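Local coordinates for protein RNA-dependent RNA polymerase (Taggert virus, PDB 6DX3) that probably strips ubiquitin from conjugated proteins through its viral ovarian tumour (OTU) domain, a cysteine protease borne by the viral polymerase, at residues Leu41-Ala46 / Glu51-Asp56; Glu63-Ala68 / Ser102-Phe107; Tyr153-Pro156 / Arg161-Val164. One frame throughout, in Å; residues are numbered along the deposited sequence.

Contact 1. Residues Leu41-Ala46 / Glu51-Asp56; sequences LYHSLA and EEQQPD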
loop_
_atom_site.group_PDB
_atom_site.type_symbol
_atom_site.label_atom_id
_atom_site.label_comp_id
_atom_site.label_asym_id
_atom_site.label_seq_id
_atom_site.Cartn_x
_atom_site.Cartn_y
_atom_site.Cartn_z
ATOM N N LEU A 41 1.316 1.957 -7.630
ATOM C CA LEU A 41 0.709 1.571 -6.357
ATOM C C LEU A 41 -0.311 0.460 -6.565
ATOM O O LEU A 41 -0.309 -0.546 -5.846
ATOM C CB LEU A 41 0.055 2.772 -5.674
ATOM C CG LEU A 41 -0.717 2.372 -4.410
ATOM C CD1 LEU A 41 0.238 1.914 -3.311
ATOM C CD2 LEU A 41 -1.616 3.488 -3.907
ATOM N N TYR A 42 -1.181 0.619 -7.567
ATOM C CA TYR A 42 -2.223 -0.370 -7.820
ATOM C C TYR A 42 -1.650 -1.665 -8.382
ATOM O O TYR A 42 -2.178 -2.745 -8.096
ATOM C CB TYR A 42 -3.274 0.220 -8.759
ATOM C CG TYR A 42 -3.815 1.540 -8.260
ATOM C CD1 TYR A 42 -4.557 1.601 -7.087
ATOM C CD2 TYR A 42 -3.574 2.722 -8.946
ATOM C CE1 TYR A 42 -5.052 2.801 -6.613
ATOM C CE2 TYR A 42 -4.068 3.932 -8.480
ATOM C CZ TYR A 42 -4.805 3.963 -7.310
ATOM O OH TYR A 42 -5.302 5.153 -6.834
ATOM N N HIS A 43 -0.584 -1.579 -9.182
ATOM C CA HIS A 43 0.129 -2.779 -9.614
ATOM C C HIS A 43 0.629 -3.573 -8.413
ATOM O O HIS A 43 0.424 -4.789 -8.326
ATOM C CB HIS A 43 1.310 -2.397 -10.510
ATOM C CG HIS A 43 0.929 -2.031 -11.911
ATOM N ND1 HIS A 43 0.405 -2.942 -12.804
ATOM C CD2 HIS A 43 1.020 -0.858 -12.580
ATOM C CE1 HIS A 43 0.181 -2.342 -13.959
ATOM N NE2 HIS A 43 0.544 -1.077 -13.849
ATOM N N SER A 44 1.300 -2.894 -7.476
ATOM C CA SER A 44 1.898 -3.581 -6.337
ATOM C C SER A 44 0.843 -4.132 -5.390
ATOM O O SER A 44 1.046 -5.194 -4.793
ATOM C CB SER A 44 2.842 -2.634 -5.594
ATOM O OG SER A 44 2.218 -1.384 -5.368
ATOM N N LEU A 45 -0.284 -3.432 -5.236
ATOM C CA LEU A 45 -1.387 -3.979 -4.454
ATOM C C LEU A 45 -2.013 -5.184 -5.151
ATOM O O LEU A 45 -2.398 -6.157 -4.492
ATOM C CB LEU A 45 -2.434 -2.898 -4.197
ATOM C CG LEU A 45 -2.025 -1.803 -3.209
ATOM C CD1 LEU A 45 -3.118 -0.752 -3.082
ATOM C CD2 LEU A 45 -1.695 -2.406 -1.856
ATOM N N ALA A 46 -2.124 -5.141 -6.481
ATOM C CA ALA A 46 -2.615 -6.309 -7.207
ATOM C C ALA A 46 -1.641 -7.474 -7.101
ATOM O O ALA A 46 -2.063 -8.637 -7.092
ATOM C CB ALA A 46 -2.862 -5.964 -8.677
ATOM N N GLU A 51 -2.463 -13.973 -7.606
ATOM C CA GLU A 51 -1.293 -14.786 -7.926
ATOM C C GLU A 51 -0.984 -14.744 -9.419
ATOM O O GLU A 51 0.183 -14.637 -9.814
ATOM C CB GLU A 51 -1.509 -16.224 -7.453
ATOM C CG GLU A 51 -0.296 -17.134 -7.606
ATOM C CD GLU A 51 0.868 -16.726 -6.717
ATOM O OE1 GLU A 51 2.028 -16.876 -7.156
ATOM O OE2 GLU A 51 0.626 -16.254 -5.583
ATOM N N GLU A 52 -2.012 -14.821 -10.265
ATOM C CA GLU A 52 -1.833 -14.690 -11.712
ATOM C C GLU A 52 -2.033 -13.236 -12.146
ATOM O O GLU A 52 -2.958 -12.893 -12.884
ATOM C CB GLU A 52 -2.784 -15.625 -12.452
ATOM C CG GLU A 52 -2.602 -17.091 -12.105
ATOM C CD GLU A 52 -1.234 -17.613 -12.494
ATOM O OE1 GLU A 52 -1.041 -17.949 -13.681
ATOM O OE2 GLU A 52 -0.351 -17.682 -11.612
ATOM N N GLN A 53 -1.135 -12.376 -11.665
ATOM C CA GLN A 53 -1.236 -10.950 -11.956
ATOM C C GLN A 53 -1.069 -10.694 -13.450
ATOM O O GLN A 53 -0.173 -11.247 -14.094
ATOM C CB GLN A 53 -0.186 -10.167 -11.165
ATOM C CG GLN A 53 -0.300 -8.652 -11.321
ATOM C CD GLN A 53 0.853 -7.900 -10.684
ATOM O OE1 GLN A 53 1.806 -8.501 -10.188
ATOM N NE2 GLN A 53 0.773 -6.575 -10.697
ATOM N N GLN A 54 -1.942 -9.856 -13.992
ATOM C CA GLN A 54 -1.913 -9.446 -15.385
ATOM C C GLN A 54 -1.578 -7.964 -15.482
ATOM O O GLN A 54 -1.665 -7.234 -14.488
ATOM C CB GLN A 54 -3.264 -9.728 -16.059
ATOM C CG GLN A 54 -3.686 -11.180 -15.972
ATOM C CD GLN A 54 -2.874 -12.071 -16.881
ATOM O OE1 GLN A 54 -2.313 -13.071 -16.438
ATOM N NE2 GLN A 54 -2.813 -11.719 -18.163
ATOM N N PRO A 55 -1.162 -7.485 -16.659
ATOM C CA PRO A 55 -0.844 -6.051 -16.786
ATOM C C PRO A 55 -1.996 -5.131 -16.428
ATOM O O PRO A 55 -1.758 -3.997 -15.994
ATOM C CB PRO A 55 -0.456 -5.914 -18.264
ATOM C CG PRO A 55 0.058 -7.261 -18.635
ATOM C CD PRO A 55 -0.774 -8.242 -17.864
ATOM N N ASP A 56 -3.240 -5.576 -16.588
ATOM C CA ASP A 56 -4.396 -4.755 -16.260
ATOM C C ASP A 56 -4.986 -5.065 -14.887
ATOM O O ASP A 56 -6.017 -4.484 -14.531
ATOM C CB ASP A 56 -5.477 -4.909 -17.338
ATOM C CG ASP A 56 -5.957 -6.342 -17.491
ATOM O OD1 ASP A 56 -5.298 -7.255 -16.954
ATOM O OD2 ASP A 56 -6.998 -6.555 -18.150
HETATM O O HOH W 1 -1.472 -5.069 -12.545
#

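Contact 2. Residues Glu63-Ala68 / Ser102-Phe107; sequences EQVREA and SLEVNF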
loop_
_atom_site.group_PDB
_atom_site.type_symbol
_atom_site.label_atom_id
_atom_site.label_comp_id
_atom_site.label_asym_id
_atom_site.label_seq_id
_atom_site.Cartn_x
_atom_site.Cartn_y
_atom_site.Cartn_z
ATOM N N GLU A 63 -10.530 0.357 -9.247
ATOM C CA GLU A 63 -11.985 0.431 -9.181
ATOM C C GLU A 63 -12.486 0.159 -7.767
ATOM O O GLU A 63 -13.456 0.780 -7.316
ATOM C CB GLU A 63 -12.607 -0.552 -10.171
ATOM C CG GLU A 63 -12.240 -0.285 -11.620
ATOM C CD GLU A 63 -12.655 -1.414 -12.535
ATOM O OE1 GLU A 63 -13.024 -2.489 -12.018
ATOM O OE2 GLU A 63 -12.611 -1.228 -13.768
ATOM N N GLN A 64 -11.831 -0.760 -7.052
ATOM C CA GLN A 64 -12.212 -1.046 -5.677
ATOM C C GLN A 64 -11.918 0.130 -4.755
ATOM O O GLN A 64 -12.660 0.356 -3.793
ATOM C CB GLN A 64 -11.486 -2.297 -5.185
ATOM C CG GLN A 64 -11.996 -3.594 -5.795
ATOM C CD GLN A 64 -13.325 -4.021 -5.208
ATOM O OE1 GLN A 64 -13.492 -4.067 -3.991
ATOM N NE2 GLN A 64 -14.281 -4.326 -6.074
ATOM N N VAL A 65 -10.848 0.883 -5.028
ATOM C CA VAL A 65 -10.514 2.037 -4.198
ATOM C C VAL A 65 -11.596 3.105 -4.310
ATOM O O VAL A 65 -11.980 3.722 -3.307
ATOM C CB VAL A 65 -9.127 2.589 -4.587
ATOM C CG1 VAL A 65 -8.891 3.955 -3.955
ATOM C CG2 VAL A 65 -8.032 1.615 -4.179
ATOM N N ARG A 66 -12.118 3.329 -5.520
ATOM C CA ARG A 66 -13.144 4.352 -5.709
ATOM C C ARG A 66 -14.406 4.032 -4.915
ATOM O O ARG A 66 -14.996 4.923 -4.291
ATOM C CB ARG A 66 -13.476 4.502 -7.194
ATOM C CG ARG A 66 -14.694 5.382 -7.458
ATOM C CD ARG A 66 -14.923 5.602 -8.943
ATOM N NE ARG A 66 -15.151 4.343 -9.643
ATOM C CZ ARG A 66 -15.064 4.191 -10.960
ATOM N NH1 ARG A 66 -14.751 5.223 -11.733
ATOM N NH2 ARG A 66 -15.285 3.004 -11.504
ATOM N N GLU A 67 -14.848 2.771 -4.934
ATOM C CA GLU A 67 -16.009 2.399 -4.133
ATOM C C GLU A 67 -15.672 2.371 -2.647
ATOM O O GLU A 67 -16.524 2.709 -1.816
ATOM C CB GLU A 67 -16.559 1.046 -4.588
ATOM C CG GLU A 67 -17.297 1.103 -5.921
ATOM C CD GLU A 67 -17.643 -0.267 -6.469
ATOM O OE1 GLU A 67 -18.335 -1.037 -5.768
ATOM O OE2 GLU A 67 -17.220 -0.574 -7.605
ATOM N N ALA A 68 -14.444 1.981 -2.296
ATOM C CA ALA A 68 -14.028 2.031 -0.898
ATOM C C ALA A 68 -14.032 3.461 -0.375
ATOM O O ALA A 68 -14.411 3.709 0.775
ATOM C CB ALA A 68 -12.643 1.408 -0.735
ATOM N N SER A 102 -0.831 6.733 0.174
ATOM C CA SER A 102 -1.182 5.915 1.333
ATOM C C SER A 102 -2.675 5.957 1.637
ATOM O O SER A 102 -3.217 4.996 2.195
ATOM C CB SER A 102 -0.376 6.365 2.555
ATOM O OG SER A 102 -0.780 7.654 2.990
ATOM N N LEU A 103 -3.357 7.048 1.285
ATOM C CA LEU A 103 -4.795 7.119 1.531
ATOM C C LEU A 103 -5.554 6.106 0.685
ATOM O O LEU A 103 -6.573 5.569 1.133
ATOM C CB LEU A 103 -5.312 8.532 1.262
ATOM C CG LEU A 103 -6.827 8.723 1.382
ATOM C CD1 LEU A 103 -7.321 8.292 2.756
ATOM C CD2 LEU A 103 -7.207 10.170 1.106
ATOM N N GLU A 104 -5.080 5.833 -0.532
ATOM C CA GLU A 104 -5.705 4.800 -1.351
ATOM C C GLU A 104 -5.434 3.411 -0.790
ATOM O O GLU A 104 -6.290 2.523 -0.893
ATOM C CB GLU A 104 -5.212 4.901 -2.795
ATOM C CG GLU A 104 -5.705 6.137 -3.547
ATOM C CD GLU A 104 -5.078 7.426 -3.041
ATOM O OE1 GLU A 104 -5.730 8.134 -2.245
ATOM O OE2 GLU A 104 -3.933 7.727 -3.431
ATOM N N VAL A 105 -4.254 3.200 -0.201
ATOM C CA VAL A 105 -4.013 1.963 0.536
ATOM C C VAL A 105 -4.967 1.868 1.717
ATOM O O VAL A 105 -5.524 0.801 2.004
ATOM C CB VAL A 105 -2.546 1.885 0.998
ATOM C CG1 VAL A 105 -2.339 0.644 1.847
ATOM C CG2 VAL A 105 -1.601 1.903 -0.184
ATOM N N ASN A 106 -5.159 2.984 2.425
ATOM C CA ASN A 106 -6.097 3.035 3.540
ATOM C C ASN A 106 -7.468 2.518 3.126
ATOM O O ASN A 106 -8.030 1.623 3.767
ATOM C CB ASN A 106 -6.187 4.474 4.061
ATOM C CG ASN A 106 -6.844 4.573 5.427
ATOM O OD1 ASN A 106 -7.757 3.811 5.753
ATOM N ND2 ASN A 106 -6.387 5.528 6.233
ATOM N N PHE A 107 -8.011 3.055 2.030
ATOM C CA PHE A 107 -9.352 2.663 1.600
ATOM C C PHE A 107 -9.396 1.211 1.137
ATOM O O PHE A 107 -10.349 0.488 1.445
ATOM C CB PHE A 107 -9.838 3.600 0.495
ATOM C CG PHE A 107 -10.350 4.914 1.007
ATOM C CD1 PHE A 107 -11.188 4.961 2.109
ATOM C CD2 PHE A 107 -9.982 6.103 0.396
ATOM C CE1 PHE A 107 -11.660 6.170 2.589
ATOM C CE2 PHE A 107 -10.450 7.317 0.871
ATOM C CZ PHE A 107 -11.288 7.351 1.968
#

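Contact 3. Residues Tyr153-Pro156 / Arg161-Val164; sequences YLKP and RTAV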
loop_
_atom_site.group_PDB
_atom_site.type_symbol
_atom_site.label_atom_id
_atom_site.label_comp_id
_atom_site.label_asym_id
_atom_site.label_seq_id
_atom_site.Cartn_x
_atom_site.Cartn_y
_atom_site.Cartn_z
ATOM N N TYR A 153 6.295 -4.129 -5.035
ATOM C CA TYR A 153 5.824 -5.173 -4.138
ATOM C C TYR A 153 7.006 -5.836 -3.445
ATOM O O TYR A 153 8.075 -6.000 -4.039
ATOM C CB TYR A 153 5.016 -6.224 -4.901
ATOM C CG TYR A 153 4.430 -7.297 -4.008
ATOM C CD1 TYR A 153 3.370 -7.010 -3.158
ATOM C CD2 TYR A 153 4.937 -8.591 -4.010
ATOM C CE1 TYR A 153 2.830 -7.978 -2.334
ATOM C CE2 TYR A 153 4.397 -9.571 -3.189
ATOM C CZ TYR A 153 3.342 -9.256 -2.354
ATOM O OH TYR A 153 2.794 -10.212 -1.530
ATOM N N LEU A 154 6.808 -6.211 -2.184
ATOM C CA LEU A 154 7.810 -6.931 -1.408
ATOM C C LEU A 154 7.252 -8.301 -1.052
ATOM O O LEU A 154 6.209 -8.401 -0.395
ATOM C CB LEU A 154 8.200 -6.158 -0.145
ATOM C CG LEU A 154 8.957 -4.843 -0.357
ATOM C CD1 LEU A 154 9.022 -4.045 0.940
ATOM C CD2 LEU A 154 10.356 -5.099 -0.900
ATOM N N LYS A 155 7.942 -9.348 -1.489
ATOM C CA LYS A 155 7.534 -10.716 -1.230
ATOM C C LYS A 155 8.497 -11.364 -0.252
ATOM O O LYS A 155 9.715 -11.315 -0.476
ATOM C CB LYS A 155 7.496 -11.518 -2.535
ATOM C CG LYS A 155 7.479 -13.025 -2.353
ATOM C CD LYS A 155 7.818 -13.725 -3.659
ATOM C CE LYS A 155 8.221 -15.168 -3.428
ATOM N NZ LYS A 155 9.356 -15.582 -4.301
ATOM N N PRO A 156 8.002 -11.955 0.838
ATOM C CA PRO A 156 8.897 -12.591 1.813
ATOM C C PRO A 156 9.846 -13.574 1.142
ATOM O O PRO A 156 9.460 -14.323 0.242
ATOM C CB PRO A 156 7.931 -13.295 2.770
ATOM C CG PRO A 156 6.679 -12.485 2.688
ATOM C CD PRO A 156 6.592 -11.997 1.266
ATOM N N ARG A 161 4.386 -18.556 -2.827
ATOM C CA ARG A 161 3.324 -17.767 -3.433
ATOM C C ARG A 161 3.644 -16.288 -3.278
ATOM O O ARG A 161 4.013 -15.837 -2.189
ATOM C CB ARG A 161 1.970 -18.086 -2.799
ATOM C CG ARG A 161 1.260 -19.288 -3.410
ATOM C CD ARG A 161 1.532 -20.549 -2.612
ATOM N NE ARG A 161 1.534 -21.748 -3.447
ATOM C CZ ARG A 161 1.798 -22.968 -2.993
ATOM N NH1 ARG A 161 2.082 -23.149 -1.712
ATOM N NH2 ARG A 161 1.780 -24.007 -3.817
ATOM N N THR A 162 3.511 -15.537 -4.371
ATOM C CA THR A 162 3.761 -14.102 -4.315
ATOM C C THR A 162 2.631 -13.382 -3.591
ATOM O O THR A 162 2.871 -12.580 -2.681
ATOM C CB THR A 162 3.947 -13.548 -5.727
ATOM O OG1 THR A 162 5.032 -14.231 -6.367
ATOM C CG2 THR A 162 4.247 -12.060 -5.687
ATOM N N ALA A 163 1.390 -13.662 -3.976
ATOM C CA ALA A 163 0.254 -13.057 -3.305
ATOM C C ALA A 163 0.050 -13.683 -1.928
ATOM O O ALA A 163 0.572 -14.757 -1.615
ATOM C CB ALA A 163 -1.013 -13.208 -4.147
ATOM N N VAL A 164 -0.721 -12.987 -1.098
ATOM C CA VAL A 164 -1.036 -13.456 0.244
ATOM C C VAL A 164 -2.341 -14.241 0.205
ATOM O O VAL A 164 -2.989 -14.327 -0.843
ATOM C CB VAL A 164 -1.122 -12.275 1.228
ATOM C CG1 VAL A 164 0.194 -11.514 1.237
ATOM C CG2 VAL A 164 -2.272 -11.358 0.841
#

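Contact 1. Residues Leu41-Ala46 / Glu51-Asp56
A fully extended side chain (chi1 -175°, chi2 -172°) carries the Gln53 amide from its loop to the backbone of helix 40-49 at His43. The His43 ring, its CG beside the backbone N and anti to the carbonyl carbon, leaves the helix so that its CE1 comes within 3.3 Å of Pro55 O, which lies at the ring edge and near the ring plane. Also near the ring plane, at the edge, Gln53 NE2 stands 3.0 Å from His43 O and 4.2 Å from Ala46 CB, which faces the loop one turn further along.

A single water ties the polar atoms together. It lies 2.8 Å from His43 ND1, accepts from Gln53 NE2 at 3.3 Å and donates to Gln54 O at 2.9 Å, so that helix, side-chain amide and loop backbone meet at one point. The amide nitrogen is also hydrogen-bonded to Gln34 OE1, and Tyr58 meets the imidazole with its ring, the planes inclined by about 40°.

In OTU proteases this helix carries the nucleophilic cysteine at its start. The contact thus holds the return loop to that helix largely through polar atoms and one shared solvent molecule, and the bonds to water and Gln34 probably fix the rotation of the Gln53 amide.

Contact 2. Residues Glu63-Ala68 / Ser102-Phe107
Val65 and Ala68 meet Glu104 and Phe107 where two helices of the alpha-helical part of the OTU fold pack against each other almost at right angles. The short axes of 63-68 and 102-107 cross at 78° and come within 9.1 Å, and the small Ala68 sits where the backbones draw together, its CA only 5.3 Å from the CA of Phe107.

This end is the tight one. The Ala68 methyl, CB, lies 3.8 Å from Phe107 CB and closer still to the Phe107 backbone, with 3.3 Å between Ala68 CB and Phe107 O. Phe107 carries its CG beside the backbone N (chi1 -79°), which takes the ring past the Ala68 carbonyl instead of onto the methyl.

One turn earlier the fit is easier. Val65 offers both branches to Glu104: CG1 lies 3.9 Å from Glu104 CG, while CG2 rests on the backbone at Glu104 O. Only the aliphatic base of Glu104 is used here, for the chain bends beyond CG and takes the buried carboxylate away from Val65, to hydrogen bonds with Tyr89 OH and Ser101 OG. Tyr42 of helix 40-49 and Ile93 of helix 86-93 also touch Val65. Away from the crossing, Glu63, Arg66 and Glu67 are exposed on the outer side of segment 63-68, and none of them reaches the other helix segment. Back at the tight end, the Phe107 ring approaches the Ala68 backbone obliquely, with Phe107 CD1 at 3.7 Å from Ala68 O.

Contact 3. Residues Tyr153-Pro156 / Arg161-Val164
The last strand of the OTU sheet in chain order, 150-156, is met by the chain's own tail: after a short loop the backbone doubles back, and Thr162 lands against Tyr153 and Lys155, two residues on the same side of the strand. Tyr153 makes the principal bond. Its CG stands anti to the backbone N (chi1 -177°), sending the ring out from the sheet until OH gives its proton to Thr162 O at 2.6 Å. The donor approaches with a C=O...OH angle of 154° and is tilted 22° from the carbonyl plane, while the oxygen itself lies at the ring edge.

Thr162 also touches through its methyl, CG2 being 3.5 Å from Tyr153 CE2, and the two side chains run obliquely to each other. Its other branch, OG1, lies 3.9 Å from Lys155 CD, where the lysine chain passes at about a right angle. Val164 adds a looser van der Waals touch, CG1 lying 4.0 Å from Tyr153 OH. Cys47 of helix 40-49 packs on both Tyr153 and Thr162, and Val164 is hydrogen-bonded through its backbone to Gly48, so the tail is held by helix and strand alike.

The tyrosine-to-backbone bond is a local addition to the OTU element proper, the mixed central sheet in which strand 150-156 pairs antiparallel with 29-32 through Tyr153 to Val32 and Lys155 to Glu30.

Helix 40-49, whose counterpart in OTU proteases bears the nucleophilic cysteine, joins the three sites. Contacts 1 and 2 have centres 15 Å apart and touch where Tyr42 OH meets Glu104 CG at 3.5 Å and Leu41 CD1 meets Val105 CG2 at 3.6 Å. Contacts 1 and 3 lie closer, centres 11 Å apart, and share a probable hydrogen bond of 3.1 Å between Glu51 OE2 and Ala163 N, linking the loop after the helix to the tail. Contacts 2 and 3 lie on opposite sides of the chain's centre and do not meet, their nearest atoms being about 11 Å apart. A magnesium ion lies about 7 Å from the Pro55 side chain of contact 1.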